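Local structure of sugar ABC transporter (Sugar-binding protein) (Bacillus halodurans, 4YO7) at residues Leu155-Glu160 / Ala259-Thr264; Leu178-Gln183 / Ala208-Ser213; Ile184-Gly189 / Ile309-Val314; Pro265-Ala270 / Gly274-Thr279. The protein binds myo-inositol in the crystal and probably acts as the solute-binding component of a sugar ABC transporter. One frame throughout, in Å; residues are numbered along the deposited sequence.

Contact 1: residues Leu155-Glu160 / Ala259-Thr264; sequences LLQMEE and AGIDAT. With INS (1,2,3,4,5,6-hexahydroxy-cyclohexane), chain F.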
# COMPACT_ATOMS: atom_id res chain seq x y z
N LEU A 155 -6.97 0.10 -11.71
CA LEU A 155 -7.63 -0.42 -12.91
C LEU A 155 -8.51 -1.63 -12.58
O LEU A 155 -9.66 -1.71 -13.02
CB LEU A 155 -6.60 -0.79 -13.97
CG LEU A 155 -5.82 0.35 -14.63
CD1 LEU A 155 -4.61 -0.20 -15.34
CD2 LEU A 155 -6.69 1.08 -15.62
N LEU A 156 -8.00 -2.56 -11.78
CA LEU A 156 -8.75 -3.78 -11.44
C LEU A 156 -9.99 -3.42 -10.65
O LEU A 156 -11.07 -3.93 -10.92
CB LEU A 156 -7.88 -4.74 -10.64
CG LEU A 156 -6.79 -5.51 -11.39
CD1 LEU A 156 -5.86 -6.19 -10.39
CD2 LEU A 156 -7.38 -6.55 -12.37
N GLN A 157 -9.81 -2.54 -9.67
CA GLN A 157 -10.87 -2.10 -8.79
C GLN A 157 -12.01 -1.47 -9.58
O GLN A 157 -13.17 -1.81 -9.42
CB GLN A 157 -10.31 -1.08 -7.77
CG GLN A 157 -11.31 -0.55 -6.81
CD GLN A 157 -10.74 0.59 -5.99
OE1 GLN A 157 -10.04 1.48 -6.53
NE2 GLN A 157 -11.03 0.59 -4.70
N MSE A 158 -11.66 -0.51 -10.43
CA MSE A 158 -12.68 0.27 -11.11
C MSE A 158 -13.28 -0.49 -12.29
O MSE A 158 -14.44 -0.28 -12.64
CB MSE A 158 -12.11 1.61 -11.57
CG MSE A 158 -13.13 2.60 -12.04
SE MSE A 158 -14.40 3.16 -10.65
CE MSE A 158 -16.04 3.01 -11.65
N GLU A 159 -12.52 -1.39 -12.90
CA GLU A 159 -13.12 -2.28 -13.89
C GLU A 159 -14.31 -3.04 -13.29
O GLU A 159 -15.36 -3.17 -13.92
CB GLU A 159 -12.10 -3.28 -14.42
CG GLU A 159 -11.17 -2.79 -15.49
CD GLU A 159 -10.08 -3.82 -15.75
OE1 GLU A 159 -10.27 -5.00 -15.38
OE2 GLU A 159 -9.02 -3.44 -16.31
N GLU A 160 -14.14 -3.55 -12.08
CA GLU A 160 -15.19 -4.37 -11.48
C GLU A 160 -16.35 -3.47 -11.05
O GLU A 160 -17.52 -3.82 -11.25
CB GLU A 160 -14.62 -5.17 -10.30
CG GLU A 160 -15.63 -6.09 -9.63
CD GLU A 160 -16.16 -7.19 -10.53
OE1 GLU A 160 -15.56 -7.48 -11.60
OE2 GLU A 160 -17.21 -7.76 -10.18
N ALA A 259 -15.92 0.18 -2.69
CA ALA A 259 -14.71 -0.51 -3.12
C ALA A 259 -13.49 -0.01 -2.37
O ALA A 259 -13.34 1.19 -2.11
CB ALA A 259 -14.53 -0.34 -4.62
N GLY A 260 -12.58 -0.96 -2.05
CA GLY A 260 -11.29 -0.65 -1.46
C GLY A 260 -10.15 -1.37 -2.17
O GLY A 260 -10.37 -2.01 -3.21
N ILE A 261 -8.95 -1.24 -1.61
CA ILE A 261 -7.75 -1.94 -2.07
C ILE A 261 -6.96 -2.35 -0.84
O ILE A 261 -6.85 -1.57 0.09
CB ILE A 261 -6.86 -1.04 -3.01
CG1 ILE A 261 -7.60 -0.81 -4.34
CG2 ILE A 261 -5.47 -1.65 -3.26
CD1 ILE A 261 -7.01 0.27 -5.23
N ASP A 262 -6.48 -3.60 -0.89
CA ASP A 262 -5.52 -4.25 0.01
C ASP A 262 -5.97 -5.69 0.31
O ASP A 262 -5.15 -6.58 0.43
CB ASP A 262 -5.33 -3.53 1.35
CG ASP A 262 -4.42 -2.30 1.27
OD1 ASP A 262 -4.53 -1.46 2.19
OD2 ASP A 262 -3.62 -2.15 0.31
N ALA A 263 -7.28 -5.88 0.48
CA ALA A 263 -7.87 -7.14 0.94
C ALA A 263 -7.30 -7.54 2.30
O ALA A 263 -6.89 -8.69 2.52
CB ALA A 263 -7.65 -8.26 -0.08
N THR A 264 -7.28 -6.58 3.22
CA THR A 264 -6.92 -6.89 4.60
C THR A 264 -7.96 -7.81 5.23
O THR A 264 -9.08 -7.93 4.73
CB THR A 264 -6.83 -5.64 5.47
OG1 THR A 264 -8.10 -4.98 5.46
CG2 THR A 264 -5.74 -4.69 4.99
C1 INS F . 0.00 2.36 2.81
C2 INS F . -1.25 1.72 3.41
C3 INS F . -2.20 1.34 2.28
C4 INS F . -1.54 0.35 1.31
C5 INS F . -0.25 0.98 0.74
C6 INS F . 0.69 1.37 1.88
O1 INS F . 0.95 2.72 3.85
O2 INS F . -0.84 0.55 4.12
O3 INS F . -3.37 0.74 2.91
O4 INS F . -2.42 0.10 0.20
O5 INS F . 0.41 0.00 -0.07
O6 INS F . 1.87 2.04 1.28
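Gln157 reaches from helix 150-164 onto Ala259, the backbone of Gly260 and the side chain of Ile261. Its CG stands anti to the backbone N (chi1 180°) and the chain runs on extended. This carries the amide off the helix and into the loop. NE2 lies 3.6 Å from Ala259 CB. On the oxygen side, OE1 touches Ile261 CD1 at 3.5 Å. The chains of Gln157 and Ile261 cross at about a right angle. The strongest polar partner of the amide is the backbone oxygen of Ala234, which NE2 donates to. Cut back to an alanine here, the residue would probably leave the Ala234 oxygen without its side-chain donor and a gap beside Ile261. This side is tightly packed and fully buried. Leu155 and Glu159 are partly exposed and do not touch the loop. Beyond Ile261 the loop turns to the ligand pocket. There Asp262 accepts two bonds from the inositol, O3 to OD1 and O4 to OD2, each 2.6 Å. Gln157 also packs on Val233 of strand 231-234, Val280 of strand 279-281 and Asn190 of helix 181-195, so the amide sits where two helices and two strands meet.

Contact 2: residues Leu178-Gln183 / Ala208-Ser213; sequences LGHEAQ and AKFDRS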
# COMPACT_ATOMS: atom_id res chain seq x y z
N LEU A 178 -2.02 12.23 0.11
CA LEU A 178 -1.77 12.95 -1.11
C LEU A 178 -0.29 13.02 -1.42
O LEU A 178 0.56 13.41 -0.58
CB LEU A 178 -2.36 14.37 -1.06
CG LEU A 178 -3.89 14.44 -1.11
CD1 LEU A 178 -4.34 15.91 -0.97
CD2 LEU A 178 -4.52 13.80 -2.32
N GLY A 179 -0.01 12.64 -2.65
CA GLY A 179 1.34 12.62 -3.18
C GLY A 179 2.07 11.29 -3.04
O GLY A 179 3.17 11.14 -3.60
N HIS A 180 1.52 10.35 -2.28
CA HIS A 180 2.04 8.98 -2.34
C HIS A 180 1.83 8.49 -3.76
O HIS A 180 0.80 8.77 -4.37
CB HIS A 180 1.33 8.06 -1.37
CG HIS A 180 1.70 8.26 0.07
ND1 HIS A 180 1.51 7.28 1.02
CD2 HIS A 180 2.21 9.32 0.72
CE1 HIS A 180 1.90 7.72 2.19
NE2 HIS A 180 2.34 8.96 2.05
N GLU A 181 2.77 7.71 -4.30
CA GLU A 181 2.56 7.16 -5.63
C GLU A 181 1.32 6.29 -5.68
O GLU A 181 0.61 6.26 -6.69
CB GLU A 181 3.80 6.38 -6.08
CG GLU A 181 3.70 5.85 -7.48
CD GLU A 181 3.11 4.48 -7.63
OE1 GLU A 181 2.67 3.90 -6.61
OE2 GLU A 181 3.05 3.99 -8.79
N ALA A 182 1.02 5.59 -4.57
CA ALA A 182 -0.15 4.70 -4.57
C ALA A 182 -1.44 5.51 -4.69
O ALA A 182 -2.38 5.08 -5.33
CB ALA A 182 -0.18 3.84 -3.32
N GLN A 183 -1.45 6.72 -4.12
CA GLN A 183 -2.61 7.58 -4.22
C GLN A 183 -2.74 8.07 -5.64
O GLN A 183 -3.80 7.91 -6.27
CB GLN A 183 -2.50 8.76 -3.22
CG GLN A 183 -3.58 9.85 -3.40
CD GLN A 183 -3.19 10.93 -4.41
OE1 GLN A 183 -2.10 11.50 -4.33
NE2 GLN A 183 -4.09 11.21 -5.36
N ALA A 208 -8.98 11.05 2.29
CA ALA A 208 -9.19 10.62 3.68
C ALA A 208 -7.93 9.91 4.20
O ALA A 208 -7.98 9.16 5.17
CB ALA A 208 -10.45 9.75 3.82
N LYS A 209 -6.79 10.24 3.60
CA LYS A 209 -5.49 10.04 4.23
C LYS A 209 -5.21 8.59 4.64
O LYS A 209 -4.52 8.34 5.62
CB LYS A 209 -5.36 10.96 5.45
CG LYS A 209 -5.60 12.43 5.12
CD LYS A 209 -5.56 13.31 6.37
CE LYS A 209 -5.84 14.76 6.03
NZ LYS A 209 -4.61 15.52 5.72
N PHE A 210 -5.72 7.64 3.84
CA PHE A 210 -5.60 6.20 4.08
C PHE A 210 -6.16 5.76 5.43
O PHE A 210 -5.86 4.63 5.88
CB PHE A 210 -4.15 5.73 3.95
CG PHE A 210 -3.66 5.57 2.53
CD1 PHE A 210 -4.46 5.04 1.52
CD2 PHE A 210 -2.36 5.93 2.22
CE1 PHE A 210 -3.97 4.85 0.25
CE2 PHE A 210 -1.88 5.75 0.94
CZ PHE A 210 -2.70 5.22 -0.04
N ASP A 211 -7.00 6.60 6.04
CA ASP A 211 -7.44 6.43 7.43
C ASP A 211 -8.95 6.12 7.56
O ASP A 211 -9.78 6.73 6.87
CB ASP A 211 -7.08 7.69 8.22
CG ASP A 211 -7.41 7.57 9.68
OD1 ASP A 211 -6.62 6.93 10.40
OD2 ASP A 211 -8.44 8.11 10.11
N ARG A 212 -9.29 5.15 8.39
CA ARG A 212 -10.70 4.77 8.60
C ARG A 212 -11.55 5.88 9.18
O ARG A 212 -12.64 6.15 8.69
CB ARG A 212 -10.79 3.54 9.52
CG ARG A 212 -12.15 2.88 9.53
CD ARG A 212 -12.20 1.71 10.51
NE ARG A 212 -11.25 0.67 10.14
CZ ARG A 212 -11.33 -0.59 10.56
NH1 ARG A 212 -12.33 -0.95 11.36
NH2 ARG A 212 -10.43 -1.48 10.17
N SER A 213 -11.08 6.53 10.24
CA SER A 213 -11.90 7.55 10.87
C SER A 213 -12.07 8.75 9.92
O SER A 213 -13.14 9.36 9.86
CB SER A 213 -11.30 7.97 12.22
OG SER A 213 -9.99 8.47 12.04
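His180 and Phe210 meet through one ring atom each. ND1 of His180 comes to CE2 of Phe210 at 3.7 Å and lies in the plane of the phenyl ring, at its edge. The ring planes are 56° apart and the centroids 5.9 Å apart, an oblique pair. Both rings share a first torsion: CG is anti to the carbonyl carbon and beside the backbone N (chi1 -74° for His180, -78° for Phe210). Each ring is thereby swung toward the other segment. Ala182 adds a looser apolar touch, its CB 4.4 Å from Phe210 CZ and also at the ring edge. Both segments run from the loop after a strand (169-175 and 200-207, neighbours in the parallel sheet) into the first turn of the next helix. This is the usual place for the pocket in a periplasmic binding protein lobe, and the Phe210 side chain lies about 4 Å from the bound inositol. The type I' turn from Ala208 to Asp211 presents the phenylalanine, with Lys209 and Phe210 at its two corners. Asp211 then serves as N-cap of helix 212-224, its OD2 holding the backbone N of Glu214. The same oxygen accepts a short bond from Ser213 OG, 2.5 Å, through its syn lone pair. In the other segment Gln183 bends back. Its OE1 takes the backbone N of Gly179 at 2.9 Å, nearly straight. Its NE2 is bonded to Asp175.

Contact 3: residues Ile184-Gly189 / Ile309-Val314; sequences IMRTEG and IPYELV. With INS (1,2,3,4,5,6-hexahydroxy-cyclohexane), chain F.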
# COMPACT_ATOMS: atom_id res chain seq x y z
N ILE A 184 -1.66 8.65 -6.17
CA ILE A 184 -1.69 9.24 -7.49
C ILE A 184 -2.11 8.19 -8.50
O ILE A 184 -2.97 8.45 -9.37
CB ILE A 184 -0.30 9.83 -7.87
CG1 ILE A 184 0.02 11.03 -6.99
CG2 ILE A 184 -0.28 10.20 -9.37
CD1 ILE A 184 1.48 11.42 -7.03
N MSE A 185 -1.53 7.01 -8.39
CA MSE A 185 -1.67 6.04 -9.46
C MSE A 185 -2.89 5.14 -9.30
O MSE A 185 -3.46 4.70 -10.30
CB MSE A 185 -0.39 5.22 -9.62
CG MSE A 185 0.77 6.08 -10.10
SE MSE A 185 0.44 6.82 -11.91
CE MSE A 185 0.91 5.27 -12.95
N ARG A 186 -3.36 4.89 -8.07
CA ARG A 186 -4.64 4.18 -7.92
C ARG A 186 -5.76 5.03 -8.48
O ARG A 186 -6.60 4.56 -9.26
CB ARG A 186 -4.90 3.80 -6.46
CG ARG A 186 -4.07 2.63 -6.05
CD ARG A 186 -4.13 2.38 -4.56
NE ARG A 186 -3.27 1.27 -4.19
CZ ARG A 186 -2.94 0.97 -2.94
NH1 ARG A 186 -3.41 1.70 -1.94
NH2 ARG A 186 -2.14 -0.04 -2.70
N THR A 187 -5.77 6.31 -8.13
CA THR A 187 -6.77 7.21 -8.67
C THR A 187 -6.65 7.38 -10.17
O THR A 187 -7.67 7.48 -10.83
CB THR A 187 -6.69 8.56 -7.94
OG1 THR A 187 -7.10 8.33 -6.61
CG2 THR A 187 -7.62 9.63 -8.55
N GLU A 188 -5.43 7.40 -10.69
CA GLU A 188 -5.25 7.48 -12.14
C GLU A 188 -5.84 6.24 -12.83
O GLU A 188 -6.52 6.36 -13.86
CB GLU A 188 -3.78 7.67 -12.51
CG GLU A 188 -3.51 7.57 -14.02
CD GLU A 188 -4.13 8.71 -14.83
OE1 GLU A 188 -4.53 9.74 -14.24
OE2 GLU A 188 -4.19 8.56 -16.08
N GLY A 189 -5.65 5.07 -12.24
CA GLY A 189 -6.21 3.85 -12.79
C GLY A 189 -7.73 3.91 -12.74
O GLY A 189 -8.40 3.53 -13.70
N ILE A 309 5.00 -8.08 -7.34
CA ILE A 309 4.01 -9.07 -6.98
C ILE A 309 2.65 -8.59 -7.47
O ILE A 309 2.29 -7.43 -7.25
CB ILE A 309 4.00 -9.29 -5.46
CG1 ILE A 309 5.43 -9.64 -4.99
CG2 ILE A 309 2.99 -10.38 -5.10
CD1 ILE A 309 5.62 -9.71 -3.48
N PRO A 310 1.88 -9.47 -8.15
CA PRO A 310 0.62 -8.99 -8.72
C PRO A 310 -0.42 -8.63 -7.68
O PRO A 310 -0.49 -9.24 -6.63
CB PRO A 310 0.12 -10.18 -9.55
CG PRO A 310 1.28 -11.05 -9.74
CD PRO A 310 2.19 -10.85 -8.57
N TYR A 311 -1.20 -7.61 -8.00
CA TYR A 311 -2.47 -7.38 -7.36
C TYR A 311 -3.52 -8.38 -7.89
O TYR A 311 -3.42 -8.80 -9.05
CB TYR A 311 -2.96 -5.96 -7.64
CG TYR A 311 -2.37 -4.84 -6.83
CD1 TYR A 311 -2.77 -4.63 -5.52
CD2 TYR A 311 -1.49 -3.94 -7.39
CE1 TYR A 311 -2.30 -3.56 -4.78
CE2 TYR A 311 -0.99 -2.87 -6.66
CZ TYR A 311 -1.42 -2.69 -5.35
OH TYR A 311 -0.97 -1.63 -4.62
N GLU A 312 -4.50 -8.76 -7.07
CA GLU A 312 -5.56 -9.69 -7.49
C GLU A 312 -6.94 -9.20 -7.08
O GLU A 312 -7.18 -8.89 -5.92
CB GLU A 312 -5.31 -11.09 -6.90
CG GLU A 312 -3.91 -11.65 -7.18
CD GLU A 312 -3.66 -13.00 -6.54
OE1 GLU A 312 -4.63 -13.75 -6.27
OE2 GLU A 312 -2.48 -13.34 -6.32
N LEU A 313 -7.87 -9.17 -8.03
CA LEU A 313 -9.23 -8.74 -7.75
C LEU A 313 -9.90 -9.69 -6.78
O LEU A 313 -9.84 -10.90 -6.95
CB LEU A 313 -10.05 -8.66 -9.03
CG LEU A 313 -11.51 -8.23 -8.87
CD1 LEU A 313 -11.62 -6.78 -8.40
CD2 LEU A 313 -12.26 -8.43 -10.18
N VAL A 314 -10.56 -9.13 -5.76
CA VAL A 314 -11.33 -9.93 -4.82
C VAL A 314 -12.80 -9.51 -4.82
O VAL A 314 -13.12 -8.31 -4.67
CB VAL A 314 -10.78 -9.81 -3.38
CG1 VAL A 314 -11.52 -10.79 -2.45
CG2 VAL A 314 -9.28 -10.05 -3.35
C1 INS F . 0.00 2.36 2.81
C2 INS F . -1.25 1.72 3.41
C3 INS F . -2.20 1.34 2.28
C4 INS F . -1.54 0.35 1.31
C5 INS F . -0.25 0.98 0.74
C6 INS F . 0.69 1.37 1.88
O1 INS F . 0.95 2.72 3.85
O2 INS F . -0.84 0.55 4.12
O3 INS F . -3.37 0.74 2.91
O4 INS F . -2.42 0.10 0.20
O5 INS F . 0.41 0.00 -0.07
O6 INS F . 1.87 2.04 1.28
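Arg186 and Tyr311 join helix 181-195 to the run leading into strand 312-314 by a single hydrogen bond. Ile184, two residues before the arginine, lies on an exposed part of the helix, and its backbone oxygen accepts from Glu188 N. Selenomethionine Met185 turns to helix 150-164 and packs on Ser150 and Ile151. Arg186 carries the whole contact. Its CG is anti to the carbonyl carbon (chi1 -76°), and the chain is extended from there to NE, which brings the guanidinium across to the pocket. NH2 gives one hydrogen to Tyr311 OH at 2.8 Å, almost straight at 172° and in the guanidinium plane. The tyrosine ring is turned 76° from that plane. Tyr311 OH lies at the guanidinium edge, and NH2 lies at the edge of the ring. The guanidinium also forks onto the ligand, with NH1 2.8 Å and NH2 2.9 Å from inositol O4. These two N-H groups grip O4 from the guanidinium side. A leucine in place of Arg186 would probably leave Tyr311 OH without this donor and inositol O4 without both of its guanidinium bonds. Thr187 is buried and bonds to Asp175 and Asn235. Glu188 bonds to Gln192 one turn on. Gly189 N closes the helical turn on Met185 O at 2.9 Å. Tyr311 packs on Ser153 of helix 150-164 and Val280 of strand 279-281, and strand 312-314 pairs antiparallel with 279-281.

Contact 4: residues Pro265-Ala270 / Gly274-Thr279; sequences PAALEA and GKLDVT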
# COMPACT_ATOMS: atom_id res chain seq x y z
N PRO A 265 -7.59 -8.46 6.33
CA PRO A 265 -8.61 -9.27 6.99
C PRO A 265 -9.87 -8.49 7.38
O PRO A 265 -10.96 -9.03 7.26
CB PRO A 265 -7.87 -9.81 8.21
CG PRO A 265 -6.47 -9.99 7.73
CD PRO A 265 -6.24 -8.77 6.84
N ALA A 266 -9.71 -7.25 7.84
CA ALA A 266 -10.85 -6.40 8.16
C ALA A 266 -11.74 -6.22 6.94
O ALA A 266 -12.95 -6.25 7.04
CB ALA A 266 -10.40 -5.05 8.69
N ALA A 267 -11.13 -6.01 5.77
CA ALA A 267 -11.88 -5.79 4.55
C ALA A 267 -12.61 -7.06 4.14
O ALA A 267 -13.76 -7.02 3.70
CB ALA A 267 -10.94 -5.34 3.44
N LEU A 268 -11.95 -8.21 4.27
CA LEU A 268 -12.55 -9.45 3.84
C LEU A 268 -13.75 -9.79 4.72
O LEU A 268 -14.75 -10.30 4.22
CB LEU A 268 -11.53 -10.60 3.86
CG LEU A 268 -10.35 -10.46 2.89
CD1 LEU A 268 -9.34 -11.55 3.16
CD2 LEU A 268 -10.82 -10.50 1.45
N GLU A 269 -13.66 -9.45 6.00
CA GLU A 269 -14.78 -9.63 6.91
C GLU A 269 -15.95 -8.74 6.50
O GLU A 269 -17.11 -9.16 6.55
CB GLU A 269 -14.37 -9.32 8.35
CG GLU A 269 -15.46 -9.64 9.38
CD GLU A 269 -15.29 -8.87 10.68
OE1 GLU A 269 -14.21 -8.28 10.90
OE2 GLU A 269 -16.25 -8.85 11.47
N ALA A 270 -15.66 -7.52 6.07
CA ALA A 270 -16.74 -6.63 5.65
C ALA A 270 -17.37 -7.17 4.38
O ALA A 270 -18.57 -7.01 4.15
CB ALA A 270 -16.23 -5.23 5.42
N GLY A 274 -21.36 -8.65 3.53
CA GLY A 274 -22.11 -8.00 2.46
C GLY A 274 -22.05 -6.48 2.43
O GLY A 274 -22.87 -5.85 1.78
N LYS A 275 -21.07 -5.91 3.11
CA LYS A 275 -20.92 -4.46 3.18
C LYS A 275 -19.94 -3.88 2.16
O LYS A 275 -20.10 -2.74 1.75
CB LYS A 275 -20.46 -4.04 4.58
CG LYS A 275 -21.39 -4.55 5.69
CD LYS A 275 -20.84 -4.20 7.07
CE LYS A 275 -21.69 -4.80 8.20
NZ LYS A 275 -21.43 -4.11 9.50
N LEU A 276 -18.94 -4.66 1.79
CA LEU A 276 -17.87 -4.24 0.88
C LEU A 276 -18.01 -5.04 -0.39
O LEU A 276 -17.98 -6.27 -0.34
CB LEU A 276 -16.48 -4.44 1.51
CG LEU A 276 -15.28 -3.98 0.68
CD1 LEU A 276 -15.27 -2.48 0.49
CD2 LEU A 276 -13.97 -4.44 1.31
N ASP A 277 -18.16 -4.35 -1.52
CA ASP A 277 -18.44 -5.01 -2.80
C ASP A 277 -17.19 -5.49 -3.54
O ASP A 277 -17.24 -6.52 -4.20
CB ASP A 277 -19.22 -4.07 -3.72
CG ASP A 277 -20.55 -3.66 -3.11
OD1 ASP A 277 -21.51 -4.46 -3.20
OD2 ASP A 277 -20.62 -2.57 -2.52
N VAL A 278 -16.11 -4.73 -3.42
CA VAL A 278 -14.90 -4.95 -4.20
C VAL A 278 -13.70 -4.63 -3.36
O VAL A 278 -13.69 -3.64 -2.64
CB VAL A 278 -14.88 -4.04 -5.46
CG1 VAL A 278 -13.58 -4.23 -6.25
CG2 VAL A 278 -16.09 -4.28 -6.34
N THR A 279 -12.67 -5.48 -3.41
CA THR A 279 -11.36 -5.03 -2.99
C THR A 279 -10.34 -5.70 -3.88
O THR A 279 -10.69 -6.38 -4.85
CB THR A 279 -11.10 -5.27 -1.46
OG1 THR A 279 -9.83 -4.72 -1.10
CG2 THR A 279 -11.12 -6.73 -1.08
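Leu276 lies against the helix that ends just before it, touching Ala267 and Ala270. Its CB sits 4.0 Å from Ala270 CB and close to the carbonyl carbon of the same residue. CG stands anti to the backbone N (chi1 -178°), which sends the chain back along the helix toward its earlier turn. From CG, the CD2 branch goes on to Ala267. It meets the backbone O there at 3.5 Å and the methyl CB at 3.8 Å. The leucine thus spans one helical turn, with its root on Ala270 and its tip on Ala267. Small alanines at both positions let it lie close. It also packs on Val258 of strand 257-259.

The backbone bonds centre on the Ala270 oxygen. Lys275 N donates to it at 2.9 Å. Leu276 N adds a weak bond to the same Ala270 O at 3.4 Å. Lys275 stretches away from the helix, and its NZ makes a salt bridge with Glu248. Its side chain also lies about 4 Å from that of Leu253, which with Val256 holds a bound magnesium ion. Thr279 begins the next strand, and its OG1 bonds to Asp237 and to the backbone N of Ala263. Gly274 has a positive phi of 78°, which favours glycine. With the bond from Lys275 N to Ala270 O reaching back into the last turn, helix 265-272 ends in a Schellman motif at Gly274, and the chain then runs on to strand 279-281.

In the fold
Contacts 1 and 3 are buried, and both reach the inositol. Contact 1 is mostly packing round one amide, while contact 3 is a single polar pair, with no apolar contact between its segments. They touch each other where Ile261 packs on Arg186. Contact 2 is only partly buried and joins loops at the pocket side through aromatic and apolar touches. It shares helix 181-195 with contact 3. Contact 4 lies farthest from the chain centre, about 17 Å between centres. It is buried, though it includes the exposed Gly274, and closes a helix end with backbone bonds and a leucine. Its last residue, Thr279, pairs with Val314 of contact 3, and its Val278 pairs with Gly260 of contact 1.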